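Local coordinates for protein glutathione S-transferase (PDB 1F2E) that binds glutathione and, as a member of the glutathione S-transferase superfamily, probably catalyses its transfer to electrophilic substrates, at residues P14-R19 with L158-G163; L3-G8 with K196-A201; L55-D58 with T62-E65; E26-D31 with T37-D42; F109-A114 with A123-S128. All coordinates share one frame; numbering follows the deposited sequence.

How the interactions relate
Starting at the N terminus, strand 2-5 and the loop after it enter interaction 2, which closes only at the very end of the chain, so this contact encloses all the others. Helix 12-21 opens interaction 1, which closes on helix 153-161 and ties the thioredoxin-like domain to the helical one. Within that span interactions 4, 3 and 5 follow in series, none crossing another. Interaction 4 joins strand 26-31 to the edge of the sheet, interaction 3 forms the hairpin at the opposite edge, and interaction 5 pairs two long helices of the C-terminal domain. Backbone bonds from Leu3 and Ile5 to Val28 and Val30 couple interactions 2 and 4.

Interaction 1 of 5, residues P14-R19 with L158-G163; sequences PHIALR and LYVMLG
The ring of Tyr159 is met obliquely by Ile16, whose CD1 comes no nearer than 4.5 Å to Tyr159 CD2. A second flat group, the guanidinium of Arg19, lies one helical turn from His15 and takes His15 CE1 at its edge, in plane. This is the interface between the two domains of a glutathione S-transferase: the first helix of the thioredoxin-like domain, 12-21, faces helix 153-161 of the all-helical domain. The touch is slight and entirely apolar. With CG1 of Ile16 beside the backbone N (chi1 -63°) and the chain then extended, CD1 is carried across the gap. The isoleucine and Val160 slide past each other in opposite directions, and no polar group crosses between the two segments. Helix 189-198 fills in the same region, with Val191 against both Ile16 and Tyr159, so these side chains belong to a larger core shared by three helices. On the active-site flank, the side chain of Val160 lies about 6 Å from that of Cys10, the residue that binds glutathione covalently. Within helix 12-21, Arg19 NH2 makes a weak hydrogen bond of 3.4 Å to His15 NE2. The closest approach between the two segments is between methyl groups, Ile16 CD1 and Val160 CG2, at 4.0 Å.

Interaction 2 of 5, residues L3-G8 with K196-A201; sequences LFISPG and KAEGLA
Glu198 reaches back to the start of the chain, its carboxylate lying against Ile5 and the backbone of Pro7 and Gly8. The contact joins the first strand of the thioredoxin-like domain, and the loop that leads on toward Cys10, to the C-terminal end of helix 189-198. Glu198 carries it almost alone. Its CG stands beside the backbone N (chi1 -69°) and the chain is extended beyond, which takes the acid group from the helix into a buried position. There Gly8 N donates to Glu198 OE1 at 2.9 Å, a nearly straight bond with an angle of 168° at the hydrogen. The donor meets OE1 on its anti side, somewhat out of the carboxylate plane. Glu198 OE2 has two partners: it is hydrogen-bonded to His15 ND1 of helix 12-21, and a water donates to OE2 at 2.7 Å and passes a second hydrogen bond to Ser6 O. Ile5 approaches from the opposite direction. Its CG1 lies between the backbone N and the carbonyl carbon (chi1 67°), the more hindered of its places, from which CD1 reaches the carboxylate. The negative charge probably helps to keep a proton on His15 ND1. Shortening Glu198 to alanine would remove the carboxylate and is likely to leave Gly8 N and His15 ND1 without their acceptor and the loop after the strand freer to move. The pyrrolidine ring of Pro7 rests beside the helix end, with Pro7 CB 3.9 Å from Glu198 O, while Ile5 CD1 stops 3.6 Å from Glu198 OE2.

Interaction 3 of 5, residues L55-D58 with T62-E65; sequences LTLD and TLTE. With GSH (glutathione), chain E.
Thr62 faces Thr56 across a non-hydrogen-bonded pair of the antiparallel hairpin formed by strands 54-56 and 62-64, at one edge of the thioredoxin-fold sheet. Both threonines hold OG1 beside their own backbone N (chi1 near -60° in each). The side chains cross obliquely, and the two hydroxyls share a hydrogen bond of 3.2 Å between Thr62 OG1 and Thr56 OG1. Thr62 CA approaches Leu55 O at 3.3 Å in a CA-H...O contact. Leu63 follows in a hydrogen-bonded pair with Leu55: Leu63 N donates to Leu55 O at 2.7 Å, from a position tilted 30° off the carbonyl plane, and Leu63 O receives Leu55 N at 2.8 Å, this time in the plane. Leu55 and Leu63 share the other face of the sheet; Leu57, just past its strand, brings CD2 to 4.3 Å from Leu63 CB, and Tyr72 of helix 66-75 packs on all three leucines. The carbonyl of Thr64 accepts from Ser96 OG of the second subunit. At Glu65 the backbone takes a positive phi (84°) right before helix 66-75, and the side chain bends at chi2 to bring its carboxylate to the amino end of the ligand. Glu65 OE2 accepts from the amino nitrogen N1 of glutathione at 3.0 Å and also bonds Ser99 OG of the second subunit. The hairpin thus delivers an acidic group to the gamma-glutamyl end of glutathione; if the amine is protonated, as is likely, the pairing is electrostatic as well, and both subunits help to fix it.

Interaction 4 of 5, residues E26-D31 with T37-D42; sequences EAVKVD and TEAGED
At the edge of the sheet, strand 26-31 gains its outer neighbour through a short antiparallel bridge, in which Val30 and Thr37 form a non-hydrogen-bonded pair. Val30 CG2 and Thr37 CG2 meet at 4.2 Å, on the face where Phe43 packs against both. Beside this pair Glu38 N donates to Lys29 O at 2.9 Å. Glu38 then curls its side chain back, with CG between its backbone N and carbonyl carbon (chi1 65°) and the rest extended, to lie across the strand. Its OE1 receives Lys29 N at 3.2 Å from above the carboxylate plane, 78° out of it. In the thioredoxin-like fold of this family, strand 26-31 runs beside the first strand, and on its outer side, past the end of the short bridge, it is this carboxylate that takes the N-H of Lys29. A water bridges the same oxygen to Glu26 OE1. The aliphatic part of Lys29 crosses the end of Glu38 and bends round OE2, with Lys29 CG 3.5 Å from Glu38 OE2, while its NZ ends 5.0 Å from that OE2, too far for a salt bridge. A serine in its place would probably strip this hydrocarbon cover and the nearby positive charge from Glu38, leaving its carboxylate freer to turn. Val28 supplies the apolar floor: its CG1 packs 3.7 Å from both Thr37 CB and Glu38 CG. A type I turn from Thr37 to Gly40 follows, closed by Gly40 N donating to Thr37 O at 2.7 Å.

Interaction 5 of 5, residues F109-A114 with A123-S128; sequences FVPLFA and AAAAES
Pro111 and Leu112 press on Ala125 where the last turn of helix 89-113 passes helix 119-141. Along the first segment, Phe109 has its CB directed away from 123-128; its ring meets Phe105 and Trp164 edge-to-face and touches Val129. Phe109 O accepts from Leu112 N at 2.6 Å, a three-residue bond in this kinked turn. Pro111 has no N-H to offer the turn before, and the helix is weakly bonded here. The pyrrolidine ring leans toward the other helix and brings Pro111 CB to 3.6 Å from Ala125 CB. Leu112 does the rest. With CG beside the backbone N (chi1 -59°), the branch comes alongside the alanine, Leu112 CG lying 3.6 Å from Ala125 CB, while Leu112 CD2 reaches on to the backbone at Ala126 N, 3.9 Å away. The single methyl of Ala125 is therefore wedged between proline and leucine, and such a small side chain lets the backbones draw near, with Pro111 CA and Ala125 CA 6.1 Å apart. Val129 and Val168 extend the apolar patch around Leu112. Phe113 points elsewhere: Phe109 O lies over one face of its ring, toward the rim, and the ring meets Trp164 edge-to-face. The segment axes approach to 8.1 Å at 139° between their N-to-C directions, so two helices successive in the chain cross in an oblique antiparallel sense, as is typical of the all-helical C-terminal domain of glutathione S-transferases.

Interaction 1 of 5, residues P14-R19 with L158-G163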
# COMPACT_ATOMS: atom_id res chain seq x y z
N PRO A 14 -14.30 0.02 -2.49
CA PRO A 14 -14.50 -0.11 -3.94
C PRO A 14 -16.00 -0.14 -4.28
O PRO A 14 -16.44 0.37 -5.31
CB PRO A 14 -13.85 -1.45 -4.28
CG PRO A 14 -12.87 -1.66 -3.18
CD PRO A 14 -13.57 -1.14 -1.96
N HIS A 15 -16.78 -0.75 -3.39
CA HIS A 15 -18.22 -0.86 -3.59
C HIS A 15 -18.84 0.54 -3.70
O HIS A 15 -19.59 0.83 -4.63
CB HIS A 15 -18.85 -1.63 -2.43
CG HIS A 15 -20.30 -1.94 -2.64
ND1 HIS A 15 -21.04 -2.65 -1.72
CD2 HIS A 15 -21.14 -1.65 -3.66
CE1 HIS A 15 -22.28 -2.78 -2.16
NE2 HIS A 15 -22.36 -2.17 -3.34
N ILE A 16 -18.51 1.40 -2.74
CA ILE A 16 -19.03 2.76 -2.77
C ILE A 16 -18.52 3.48 -4.03
O ILE A 16 -19.27 4.19 -4.69
CB ILE A 16 -18.58 3.53 -1.51
CG1 ILE A 16 -19.18 2.87 -0.27
CG2 ILE A 16 -18.97 4.99 -1.63
CD1 ILE A 16 -18.64 3.41 1.05
N ALA A 17 -17.24 3.26 -4.36
CA ALA A 17 -16.62 3.90 -5.53
C ALA A 17 -17.33 3.57 -6.84
O ALA A 17 -17.52 4.45 -7.69
CB ALA A 17 -15.13 3.49 -5.64
N LEU A 18 -17.72 2.31 -7.01
CA LEU A 18 -18.42 1.91 -8.22
C LEU A 18 -19.78 2.61 -8.30
O LEU A 18 -20.24 2.99 -9.38
CB LEU A 18 -18.59 0.38 -8.24
CG LEU A 18 -17.35 -0.39 -8.72
CD1 LEU A 18 -17.48 -1.86 -8.38
CD2 LEU A 18 -17.19 -0.20 -10.23
N ARG A 19 -20.42 2.80 -7.15
CA ARG A 19 -21.71 3.49 -7.15
C ARG A 19 -21.50 4.98 -7.43
O ARG A 19 -22.31 5.61 -8.12
CB ARG A 19 -22.44 3.25 -5.83
CG ARG A 19 -22.93 1.82 -5.67
CD ARG A 19 -23.48 1.52 -4.28
NE ARG A 19 -23.95 0.14 -4.17
CZ ARG A 19 -25.11 -0.29 -4.64
NH1 ARG A 19 -25.94 0.55 -5.25
NH2 ARG A 19 -25.44 -1.57 -4.53
N LEU A 158 -10.71 6.18 3.33
CA LEU A 158 -10.55 6.56 4.74
C LEU A 158 -11.87 6.47 5.50
O LEU A 158 -11.93 5.97 6.63
CB LEU A 158 -10.00 8.00 4.85
CG LEU A 158 -9.90 8.63 6.25
CD1 LEU A 158 -9.08 7.72 7.21
CD2 LEU A 158 -9.26 10.01 6.13
N TYR A 159 -12.94 6.96 4.89
CA TYR A 159 -14.26 6.94 5.51
C TYR A 159 -14.62 5.53 5.98
O TYR A 159 -15.06 5.34 7.10
CB TYR A 159 -15.31 7.41 4.51
CG TYR A 159 -16.71 7.14 4.96
CD1 TYR A 159 -17.32 7.94 5.92
CD2 TYR A 159 -17.42 6.05 4.46
CE1 TYR A 159 -18.61 7.67 6.37
CE2 TYR A 159 -18.71 5.77 4.90
CZ TYR A 159 -19.29 6.58 5.85
OH TYR A 159 -20.56 6.29 6.30
N VAL A 160 -14.43 4.55 5.11
CA VAL A 160 -14.72 3.16 5.47
C VAL A 160 -13.94 2.71 6.71
O VAL A 160 -14.48 2.05 7.60
CB VAL A 160 -14.39 2.22 4.30
CG1 VAL A 160 -14.47 0.77 4.76
CG2 VAL A 160 -15.36 2.47 3.15
N MET A 161 -12.66 3.08 6.77
CA MET A 161 -11.82 2.70 7.89
C MET A 161 -12.22 3.43 9.17
O MET A 161 -12.04 2.91 10.27
CB MET A 161 -10.35 2.97 7.55
CG MET A 161 -9.82 2.10 6.41
SD MET A 161 -8.03 2.21 6.16
CE MET A 161 -7.89 1.51 4.57
N LEU A 162 -12.77 4.63 9.01
CA LEU A 162 -13.20 5.41 10.17
C LEU A 162 -14.45 4.79 10.78
O LEU A 162 -14.89 5.19 11.87
CB LEU A 162 -13.45 6.86 9.76
CG LEU A 162 -12.18 7.60 9.31
CD1 LEU A 162 -12.52 8.99 8.78
CD2 LEU A 162 -11.21 7.69 10.48
N GLY A 163 -15.01 3.81 10.09
CA GLY A 163 -16.19 3.13 10.59
C GLY A 163 -15.85 1.96 11.49
O GLY A 163 -16.75 1.32 12.04

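Interaction 2 of 5, residues L3-G8 with K196-A201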
# COMPACT_ATOMS: atom_id res chain seq x y z
N LEU A 3 -17.32 -7.07 -8.57
CA LEU A 3 -16.58 -6.72 -7.37
C LEU A 3 -16.88 -7.75 -6.30
O LEU A 3 -18.04 -7.97 -5.94
CB LEU A 3 -16.97 -5.33 -6.85
CG LEU A 3 -16.21 -4.92 -5.57
CD1 LEU A 3 -14.74 -4.69 -5.92
CD2 LEU A 3 -16.82 -3.67 -4.94
N PHE A 4 -15.85 -8.41 -5.79
CA PHE A 4 -16.03 -9.40 -4.74
C PHE A 4 -15.90 -8.68 -3.39
O PHE A 4 -14.92 -7.98 -3.15
CB PHE A 4 -15.02 -10.52 -4.92
CG PHE A 4 -15.25 -11.34 -6.16
CD1 PHE A 4 -16.11 -12.43 -6.14
CD2 PHE A 4 -14.66 -10.97 -7.36
CE1 PHE A 4 -16.39 -13.15 -7.30
CE2 PHE A 4 -14.93 -11.68 -8.53
CZ PHE A 4 -15.80 -12.78 -8.50
N ILE A 5 -16.90 -8.85 -2.54
CA ILE A 5 -16.94 -8.17 -1.25
C ILE A 5 -17.41 -9.04 -0.10
O ILE A 5 -17.88 -10.17 -0.28
CB ILE A 5 -17.91 -6.98 -1.28
CG1 ILE A 5 -19.34 -7.50 -1.45
CG2 ILE A 5 -17.55 -6.01 -2.41
CD1 ILE A 5 -20.41 -6.44 -1.48
N SER A 6 -17.30 -8.47 1.09
CA SER A 6 -17.75 -9.10 2.31
C SER A 6 -18.27 -7.93 3.13
O SER A 6 -17.52 -7.01 3.45
CB SER A 6 -16.62 -9.82 3.03
OG SER A 6 -17.13 -10.53 4.15
N PRO A 7 -19.56 -7.96 3.49
CA PRO A 7 -20.24 -6.92 4.27
C PRO A 7 -19.41 -6.20 5.33
O PRO A 7 -18.82 -6.82 6.21
CB PRO A 7 -21.40 -7.69 4.89
CG PRO A 7 -21.76 -8.64 3.80
CD PRO A 7 -20.41 -9.16 3.37
N GLY A 8 -19.35 -4.88 5.22
CA GLY A 8 -18.62 -4.08 6.18
C GLY A 8 -17.11 -4.15 6.15
O GLY A 8 -16.45 -3.40 6.87
N LYS A 196 -26.98 0.08 2.35
CA LYS A 196 -28.29 -0.55 2.24
C LYS A 196 -28.18 -1.94 1.61
O LYS A 196 -28.86 -2.88 2.02
CB LYS A 196 -29.23 0.33 1.42
CG LYS A 196 -30.67 -0.09 1.48
CD LYS A 196 -31.58 0.92 0.81
CE LYS A 196 -33.04 0.55 1.00
NZ LYS A 196 -33.95 1.55 0.39
N ALA A 197 -27.32 -2.05 0.60
CA ALA A 197 -27.11 -3.32 -0.09
C ALA A 197 -26.33 -4.30 0.78
O ALA A 197 -26.62 -5.49 0.79
CB ALA A 197 -26.38 -3.08 -1.41
N GLU A 198 -25.34 -3.79 1.52
CA GLU A 198 -24.52 -4.65 2.37
C GLU A 198 -25.18 -4.97 3.71
O GLU A 198 -24.93 -6.03 4.29
CB GLU A 198 -23.14 -4.01 2.62
CG GLU A 198 -22.26 -3.98 1.37
CD GLU A 198 -20.79 -3.69 1.65
OE1 GLU A 198 -20.39 -3.60 2.84
OE2 GLU A 198 -20.02 -3.57 0.67
N GLY A 199 -26.04 -4.07 4.18
CA GLY A 199 -26.72 -4.26 5.45
C GLY A 199 -27.81 -5.32 5.47
O GLY A 199 -28.27 -5.73 6.54
N LEU A 200 -28.22 -5.76 4.29
CA LEU A 200 -29.26 -6.77 4.17
C LEU A 200 -28.68 -8.15 4.46
O LEU A 200 -27.93 -8.70 3.66
CB LEU A 200 -29.85 -6.73 2.75
CG LEU A 200 -31.07 -7.61 2.46
CD1 LEU A 200 -32.16 -7.37 3.50
CD2 LEU A 200 -31.59 -7.29 1.06
N ALA A 201 -29.01 -8.71 5.62
CA ALA A 201 -28.50 -10.03 5.98
C ALA A 201 -29.42 -10.80 6.93
O ALA A 201 -28.91 -11.60 7.74
CB ALA A 201 -27.11 -9.89 6.61
OXT ALA A 201 -30.65 -10.62 6.84
O HOH W 1 -17.77 -4.76 1.53

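Interaction 3 of 5, residues L55-D58 with T62-E65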
# COMPACT_ATOMS: atom_id res chain seq x y z
N LEU A 55 -11.55 -7.32 -8.11
CA LEU A 55 -12.36 -6.79 -9.19
C LEU A 55 -12.06 -7.45 -10.53
O LEU A 55 -10.94 -7.35 -11.04
CB LEU A 55 -12.12 -5.28 -9.33
CG LEU A 55 -12.98 -4.53 -10.35
CD1 LEU A 55 -14.41 -4.41 -9.83
CD2 LEU A 55 -12.40 -3.14 -10.61
N THR A 56 -13.04 -8.15 -11.09
CA THR A 56 -12.81 -8.76 -12.39
C THR A 56 -13.23 -7.70 -13.39
O THR A 56 -14.37 -7.25 -13.38
CB THR A 56 -13.65 -10.03 -12.59
OG1 THR A 56 -13.28 -11.01 -11.60
CG2 THR A 56 -13.38 -10.61 -13.97
N LEU A 57 -12.28 -7.28 -14.22
CA LEU A 57 -12.49 -6.23 -15.21
C LEU A 57 -13.27 -6.68 -16.43
O LEU A 57 -13.38 -7.87 -16.71
CB LEU A 57 -11.13 -5.66 -15.64
CG LEU A 57 -10.11 -5.45 -14.50
CD1 LEU A 57 -8.74 -5.07 -15.06
CD2 LEU A 57 -10.61 -4.38 -13.55
N ASP A 58 -13.83 -5.72 -17.16
CA ASP A 58 -14.59 -6.07 -18.36
C ASP A 58 -13.65 -6.59 -19.44
O ASP A 58 -14.11 -7.15 -20.45
CB ASP A 58 -15.39 -4.86 -18.86
CG ASP A 58 -16.47 -4.43 -17.88
OD1 ASP A 58 -17.06 -5.32 -17.23
OD2 ASP A 58 -16.74 -3.22 -17.76
N THR A 62 -8.45 -10.06 -13.30
CA THR A 62 -8.91 -9.84 -11.94
C THR A 62 -7.88 -9.01 -11.20
O THR A 62 -6.72 -9.38 -11.07
CB THR A 62 -9.14 -11.17 -11.19
OG1 THR A 62 -10.18 -11.90 -11.85
CG2 THR A 62 -9.57 -10.90 -9.76
N LEU A 63 -8.32 -7.86 -10.72
CA LEU A 63 -7.44 -6.94 -10.02
C LEU A 63 -7.61 -7.04 -8.51
O LEU A 63 -8.74 -7.20 -8.02
CB LEU A 63 -7.78 -5.53 -10.50
CG LEU A 63 -6.86 -4.35 -10.24
CD1 LEU A 63 -5.51 -4.60 -10.91
CD2 LEU A 63 -7.51 -3.09 -10.80
N THR A 64 -6.50 -6.97 -7.78
CA THR A 64 -6.55 -7.00 -6.32
C THR A 64 -5.81 -5.79 -5.74
O THR A 64 -5.08 -5.10 -6.46
CB THR A 64 -5.92 -8.29 -5.74
OG1 THR A 64 -4.54 -8.36 -6.13
CG2 THR A 64 -6.67 -9.53 -6.22
N GLU A 65 -6.03 -5.56 -4.45
CA GLU A 65 -5.42 -4.45 -3.70
C GLU A 65 -6.23 -3.17 -3.90
O GLU A 65 -6.32 -2.63 -5.00
CB GLU A 65 -3.96 -4.26 -4.13
CG GLU A 65 -3.08 -5.49 -3.85
CD GLU A 65 -2.84 -5.74 -2.36
OE1 GLU A 65 -2.62 -6.91 -1.97
OE2 GLU A 65 -2.86 -4.77 -1.56
N1 GSH E . -3.76 -5.09 1.26
CA1 GSH E . -5.04 -5.58 0.75
C1 GSH E . -5.84 -4.47 -0.00
O11 GSH E . -5.35 -3.31 -0.08
O12 GSH E . -6.95 -4.79 -0.52
CB1 GSH E . -5.79 -6.13 1.98
CG1 GSH E . -7.14 -6.84 1.78
CD1 GSH E . -7.72 -7.33 3.11
OE1 GSH E . -7.17 -7.08 4.18
N2 GSH E . -8.85 -8.06 3.02
CA2 GSH E . -9.57 -8.63 4.16
C2 GSH E . -9.90 -10.08 3.88
O2 GSH E . -10.49 -10.38 2.83
CB2 GSH E . -10.88 -7.90 4.45
SG2 GSH E . -10.76 -6.18 4.92
N3 GSH E . -9.53 -10.98 4.80
CA3 GSH E . -9.80 -12.41 4.61
C3 GSH E . -10.48 -13.00 5.80
O31 GSH E . -10.90 -12.21 6.70
O32 GSH E . -10.59 -14.26 5.83

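Interaction 4 of 5, residues E26-D31 with T37-D42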
# COMPACT_ATOMS: atom_id res chain seq x y z
N GLU A 26 -21.57 -5.80 -10.74
CA GLU A 26 -22.29 -6.66 -9.83
C GLU A 26 -21.37 -6.96 -8.67
O GLU A 26 -20.16 -7.19 -8.85
CB GLU A 26 -22.75 -7.95 -10.51
CG GLU A 26 -21.69 -9.01 -10.67
CD GLU A 26 -22.29 -10.36 -11.03
OE1 GLU A 26 -23.13 -10.85 -10.24
OE2 GLU A 26 -21.92 -10.92 -12.08
N ALA A 27 -21.93 -6.93 -7.47
CA ALA A 27 -21.16 -7.22 -6.28
C ALA A 27 -21.45 -8.67 -5.92
O ALA A 27 -22.61 -9.04 -5.70
CB ALA A 27 -21.59 -6.31 -5.14
N VAL A 28 -20.41 -9.49 -5.90
CA VAL A 28 -20.55 -10.89 -5.54
C VAL A 28 -20.10 -11.03 -4.09
O VAL A 28 -18.91 -10.86 -3.78
CB VAL A 28 -19.66 -11.81 -6.41
CG1 VAL A 28 -19.93 -13.27 -6.06
CG2 VAL A 28 -19.93 -11.55 -7.89
N LYS A 29 -21.04 -11.32 -3.20
CA LYS A 29 -20.71 -11.49 -1.79
C LYS A 29 -19.93 -12.79 -1.62
O LYS A 29 -20.20 -13.78 -2.28
CB LYS A 29 -21.98 -11.53 -0.94
CG LYS A 29 -22.96 -10.39 -1.23
CD LYS A 29 -23.90 -10.15 -0.05
CE LYS A 29 -24.66 -11.41 0.36
NZ LYS A 29 -25.36 -11.23 1.67
N VAL A 30 -18.94 -12.76 -0.73
CA VAL A 30 -18.11 -13.92 -0.48
C VAL A 30 -18.18 -14.36 0.98
O VAL A 30 -18.15 -13.52 1.88
CB VAL A 30 -16.62 -13.62 -0.81
CG1 VAL A 30 -15.76 -14.85 -0.52
CG2 VAL A 30 -16.48 -13.17 -2.25
N ASP A 31 -18.29 -15.66 1.20
CA ASP A 31 -18.31 -16.20 2.55
C ASP A 31 -16.84 -16.44 2.83
O ASP A 31 -16.27 -17.44 2.40
CB ASP A 31 -19.08 -17.53 2.61
CG ASP A 31 -19.19 -18.08 4.03
OD1 ASP A 31 -18.18 -18.06 4.76
OD2 ASP A 31 -20.29 -18.55 4.41
N THR A 37 -18.12 -18.02 -3.10
CA THR A 37 -18.87 -16.86 -3.57
C THR A 37 -20.34 -17.22 -3.70
O THR A 37 -20.68 -18.38 -3.89
CB THR A 37 -18.35 -16.37 -4.94
OG1 THR A 37 -18.79 -17.26 -5.97
CG2 THR A 37 -16.83 -16.32 -4.94
N GLU A 38 -21.21 -16.22 -3.58
CA GLU A 38 -22.65 -16.44 -3.68
C GLU A 38 -23.00 -16.94 -5.08
O GLU A 38 -24.18 -17.06 -5.43
CB GLU A 38 -23.41 -15.14 -3.39
CG GLU A 38 -23.17 -14.02 -4.40
CD GLU A 38 -23.92 -12.75 -4.05
OE1 GLU A 38 -23.75 -11.74 -4.76
OE2 GLU A 38 -24.69 -12.76 -3.06
N ALA A 39 -21.98 -17.24 -5.86
CA ALA A 39 -22.16 -17.75 -7.22
C ALA A 39 -21.75 -19.22 -7.25
O ALA A 39 -21.83 -19.87 -8.29
CB ALA A 39 -21.31 -16.94 -8.20
N GLY A 40 -21.31 -19.73 -6.10
CA GLY A 40 -20.90 -21.12 -6.01
C GLY A 40 -19.41 -21.35 -6.10
O GLY A 40 -18.86 -22.21 -5.40
N GLU A 41 -18.73 -20.57 -6.94
CA GLU A 41 -17.29 -20.70 -7.14
C GLU A 41 -16.45 -20.70 -5.87
O GLU A 41 -16.84 -20.16 -4.83
CB GLU A 41 -16.76 -19.55 -8.01
CG GLU A 41 -17.42 -19.36 -9.35
CD GLU A 41 -16.79 -18.21 -10.12
OE1 GLU A 41 -15.60 -18.33 -10.53
OE2 GLU A 41 -17.47 -17.17 -10.30
N ASP A 42 -15.28 -21.32 -5.97
CA ASP A 42 -14.33 -21.36 -4.87
C ASP A 42 -13.56 -20.05 -5.05
O ASP A 42 -12.77 -19.92 -5.98
CB ASP A 42 -13.40 -22.57 -5.01
CG ASP A 42 -12.17 -22.46 -4.14
OD1 ASP A 42 -12.29 -22.04 -2.97
OD2 ASP A 42 -11.07 -22.81 -4.63
O HOH W 2 -23.89 -11.69 -7.76

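Interaction 5 of 5, residues F109-A114 with A123-S128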
# COMPACT_ATOMS: atom_id res chain seq x y z
N PHE A 109 -5.24 -2.10 12.32
CA PHE A 109 -6.47 -2.73 12.81
C PHE A 109 -6.40 -4.26 12.90
O PHE A 109 -6.99 -4.86 13.79
CB PHE A 109 -7.65 -2.40 11.89
CG PHE A 109 -8.18 -1.00 12.04
CD1 PHE A 109 -9.15 -0.71 13.00
CD2 PHE A 109 -7.72 0.02 11.22
CE1 PHE A 109 -9.66 0.57 13.14
CE2 PHE A 109 -8.21 1.32 11.35
CZ PHE A 109 -9.19 1.59 12.31
N VAL A 110 -5.72 -4.87 11.94
CA VAL A 110 -5.63 -6.33 11.86
C VAL A 110 -5.67 -7.08 13.19
O VAL A 110 -6.56 -7.91 13.40
CB VAL A 110 -4.36 -6.75 11.05
CG1 VAL A 110 -4.19 -8.27 11.09
CG2 VAL A 110 -4.51 -6.29 9.60
N PRO A 111 -4.73 -6.80 14.10
CA PRO A 111 -4.72 -7.49 15.40
C PRO A 111 -6.04 -7.42 16.16
O PRO A 111 -6.39 -8.35 16.89
CB PRO A 111 -3.59 -6.79 16.15
CG PRO A 111 -2.66 -6.35 15.06
CD PRO A 111 -3.62 -5.84 14.01
N LEU A 112 -6.77 -6.32 15.99
CA LEU A 112 -8.05 -6.11 16.67
C LEU A 112 -9.18 -6.91 16.04
O LEU A 112 -10.21 -7.13 16.66
CB LEU A 112 -8.42 -4.63 16.65
CG LEU A 112 -7.45 -3.65 17.31
CD1 LEU A 112 -7.93 -2.23 17.08
CD2 LEU A 112 -7.34 -3.96 18.80
N PHE A 113 -8.98 -7.34 14.79
CA PHE A 113 -9.99 -8.10 14.07
C PHE A 113 -9.67 -9.59 14.11
O PHE A 113 -10.49 -10.43 13.74
CB PHE A 113 -10.06 -7.64 12.61
CG PHE A 113 -10.51 -6.22 12.43
CD1 PHE A 113 -10.20 -5.52 11.27
CD2 PHE A 113 -11.25 -5.57 13.42
CE1 PHE A 113 -10.62 -4.20 11.09
CE2 PHE A 113 -11.68 -4.26 13.26
CZ PHE A 113 -11.37 -3.57 12.09
N ALA A 114 -8.45 -9.91 14.54
CA ALA A 114 -8.03 -11.30 14.63
C ALA A 114 -8.55 -11.92 15.92
O ALA A 114 -8.62 -11.26 16.96
CB ALA A 114 -6.50 -11.39 14.58
N ALA A 123 -4.05 -4.44 22.97
CA ALA A 123 -3.79 -3.15 23.59
C ALA A 123 -2.81 -2.35 22.74
O ALA A 123 -2.96 -1.13 22.59
CB ALA A 123 -3.21 -3.35 24.99
N ALA A 124 -1.82 -3.04 22.19
CA ALA A 124 -0.81 -2.41 21.34
C ALA A 124 -1.45 -1.92 20.05
O ALA A 124 -1.17 -0.82 19.59
CB ALA A 124 0.32 -3.39 21.03
N ALA A 125 -2.31 -2.74 19.47
CA ALA A 125 -2.99 -2.37 18.23
C ALA A 125 -3.85 -1.13 18.48
O ALA A 125 -3.80 -0.15 17.73
CB ALA A 125 -3.85 -3.52 17.73
N ALA A 126 -4.65 -1.19 19.55
CA ALA A 126 -5.52 -0.07 19.91
C ALA A 126 -4.72 1.22 20.00
O ALA A 126 -5.14 2.26 19.47
CB ALA A 126 -6.23 -0.34 21.24
N GLU A 127 -3.57 1.17 20.67
CA GLU A 127 -2.74 2.35 20.81
C GLU A 127 -2.26 2.84 19.45
O GLU A 127 -2.20 4.05 19.21
CB GLU A 127 -1.54 2.05 21.72
CG GLU A 127 -0.51 3.18 21.76
CD GLU A 127 0.60 2.93 22.76
OE1 GLU A 127 0.73 1.79 23.26
OE2 GLU A 127 1.36 3.89 23.04
N SER A 128 -1.92 1.92 18.55
CA SER A 128 -1.47 2.29 17.21
C SER A 128 -2.63 2.92 16.41
O SER A 128 -2.45 3.93 15.72
CB SER A 128 -0.92 1.08 16.46
OG SER A 128 -0.45 1.46 15.18